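Side-chain contact in arginine kinase (Anthopleura japonica, PDB 4RF6), which catalyses the reversible transfer of a phosphoryl group from ATP to L-arginine, giving phosphoarginine and ADP: residues K491-T496 with E508-G513. Sequence-based numbering, arbitrary orientation.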
loop_
_atom_site.group_PDB
_atom_site.type_symbol
_atom_site.label_atom_id
_atom_site.label_comp_id
_atom_site.label_asym_id
_atom_site.label_seq_id
_atom_site.Cartn_x
_atom_site.Cartn_y
_atom_site.Cartn_z
ATOM N N LYS A 491 11.109 18.855 -6.745
ATOM C CA LYS A 491 10.505 20.152 -6.468
ATOM C C LYS A 491 8.995 20.107 -6.675
ATOM O O LYS A 491 8.503 19.436 -7.590
ATOM C CB LYS A 491 11.131 21.238 -7.349
ATOM C CG LYS A 491 10.751 22.653 -6.925
ATOM C CD LYS A 491 11.375 23.707 -7.826
ATOM C CE LYS A 491 10.939 25.097 -7.389
ATOM N NZ LYS A 491 11.546 26.160 -8.226
ATOM N N GLY A 492 8.257 20.793 -5.809
ATOM C CA GLY A 492 6.819 20.878 -5.966
ATOM C C GLY A 492 6.054 19.941 -5.052
ATOM O O GLY A 492 4.822 19.911 -5.080
ATOM N N TYR A 493 6.780 19.177 -4.240
ATOM C CA TYR A 493 6.145 18.216 -3.351
ATOM C C TYR A 493 6.582 18.424 -1.908
ATOM O O TYR A 493 7.512 19.175 -1.632
ATOM C CB TYR A 493 6.473 16.793 -3.806
ATOM C CG TYR A 493 5.979 16.495 -5.197
ATOM C CD1 TYR A 493 4.669 16.082 -5.411
ATOM C CD2 TYR A 493 6.813 16.641 -6.298
ATOM C CE1 TYR A 493 4.206 15.820 -6.680
ATOM C CE2 TYR A 493 6.363 16.371 -7.573
ATOM C CZ TYR A 493 5.058 15.963 -7.755
ATOM O OH TYR A 493 4.601 15.697 -9.021
ATOM N N ALA A 494 5.905 17.752 -0.984
ATOM C CA ALA A 494 6.380 17.688 0.394
ATOM C C ALA A 494 7.693 16.915 0.379
ATOM O O ALA A 494 8.123 16.417 -0.674
ATOM C CB ALA A 494 5.363 16.986 1.273
ATOM N N LEU A 495 8.344 16.800 1.530
ATOM C CA LEU A 495 9.475 15.884 1.609
ATOM C C LEU A 495 8.887 14.522 1.956
ATOM O O LEU A 495 7.688 14.419 2.216
ATOM C CB LEU A 495 10.507 16.362 2.628
ATOM C CG LEU A 495 11.214 17.659 2.213
ATOM C CD1 LEU A 495 11.895 18.346 3.388
ATOM C CD2 LEU A 495 12.231 17.366 1.126
ATOM N N THR A 496 9.707 13.476 1.933
ATOM C CA THR A 496 9.228 12.118 2.202
ATOM C C THR A 496 8.321 11.943 3.442
ATOM O O THR A 496 7.302 11.247 3.361
ATOM C CB THR A 496 10.401 11.107 2.218
ATOM O OG1 THR A 496 10.970 11.033 0.900
ATOM C CG2 THR A 496 9.922 9.736 2.606
ATOM N N GLU A 508 6.809 8.915 -8.330
ATOM C CA GLU A 508 7.258 7.672 -8.955
ATOM C C GLU A 508 7.047 7.735 -10.468
ATOM O O GLU A 508 7.939 7.396 -11.247
ATOM C CB GLU A 508 6.532 6.451 -8.381
ATOM C CG GLU A 508 7.092 5.135 -8.918
ATOM C CD GLU A 508 6.146 3.955 -8.774
ATOM O OE1 GLU A 508 6.613 2.813 -8.966
ATOM O OE2 GLU A 508 4.948 4.166 -8.486
ATOM N N ARG A 509 5.869 8.200 -10.873
ATOM C CA ARG A 509 5.513 8.278 -12.290
ATOM C C ARG A 509 6.455 9.193 -13.072
ATOM O O ARG A 509 6.922 8.841 -14.160
ATOM C CB ARG A 509 4.069 8.774 -12.437
ATOM C CG ARG A 509 3.506 8.656 -13.846
ATOM C CD ARG A 509 2.116 9.275 -13.957
ATOM N NE ARG A 509 2.171 10.718 -14.190
ATOM C CZ ARG A 509 2.015 11.634 -13.240
ATOM N NH1 ARG A 509 2.081 12.926 -13.532
ATOM N NH2 ARG A 509 1.788 11.254 -11.992
ATOM N N LYS A 510 6.739 10.367 -12.518
ATOM C CA LYS A 510 7.573 11.343 -13.223
ATOM C C LYS A 510 9.052 10.964 -13.240
ATOM O O LYS A 510 9.744 11.191 -14.236
ATOM C CB LYS A 510 7.377 12.745 -12.652
ATOM C CG LYS A 510 5.920 13.171 -12.603
ATOM C CD LYS A 510 5.718 14.655 -12.849
ATOM C CE LYS A 510 6.183 15.504 -11.688
ATOM N NZ LYS A 510 5.435 16.798 -11.647
ATOM N N VAL A 511 9.541 10.382 -12.147
ATOM C CA VAL A 511 10.936 9.928 -12.106
ATOM C C VAL A 511 11.174 8.776 -13.094
ATOM O O VAL A 511 12.117 8.818 -13.899
ATOM C CB VAL A 511 11.375 9.516 -10.689
ATOM C CG1 VAL A 511 12.767 8.925 -10.725
ATOM C CG2 VAL A 511 11.341 10.721 -9.752
ATOM N N VAL A 512 10.316 7.756 -13.033
ATOM C CA VAL A 512 10.382 6.629 -13.971
ATOM C C VAL A 512 10.363 7.125 -15.415
ATOM O O VAL A 512 11.127 6.640 -16.250
ATOM C CB VAL A 512 9.239 5.620 -13.749
ATOM C CG1 VAL A 512 9.200 4.579 -14.874
ATOM C CG2 VAL A 512 9.406 4.933 -12.411
ATOM N N GLY A 513 9.504 8.106 -15.694
ATOM C CA GLY A 513 9.455 8.737 -17.003
ATOM C C GLY A 513 10.807 9.248 -17.474
ATOM O O GLY A 513 11.267 8.902 -18.572
HETATM O O HOH W 1 6.728 18.897 -9.663
#
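Tyr493 and Lys510 meet through the far ends of their side chains, the ammonium nitrogen arriving at the edge of the phenol ring, near its plane. Lys510 NZ donates a weak hydrogen bond to Tyr493 OH over 3.0 Å, while Lys510 CE lies almost as near, 3.1 Å from Tyr493 OH, so the hydroxyl lies abreast of the CE-NZ bond, at about 80° at NZ, poorly aligned with an N-H, hence the weakness. A water ties the same ammonium group to the loop a second time: it accepts from Lys510 NZ at 3.2 Å and donates to Lys491 O at 2.8 Å. The lysine thus reaches the loop once through a side chain and once, indirectly, through the backbone two residues earlier. Bends at chi2 (-146°) and chi3 (-72°) carry Lys510 NZ to the tyrosine hydroxyl. Only 74 Å² is buried between the segments, and the CA atoms of Tyr493 and Glu508, the nearest across them, stay 12.0 Å apart, as befits a surface contact made by two long side chains. In the C-terminal phosphagen kinase domain of the second repeat, it joins the loop after strand 479-488, a central strand of the antiparallel sheet, to helix 501-516. Behind the contact, the tyrosine side chain rests on Glu503, Asp506 and Ile507 of that helix, and Glu503 also accepts a hydrogen bond from Ala494 N. Lys510 is flanked by Arg509, whose guanidinium has Lys510 CG over one face, toward the rim, and forms a salt bridge with Asp506. On the helix side facing the sheet, Val511 and Val512 pack on Ile581 of strand 577-581.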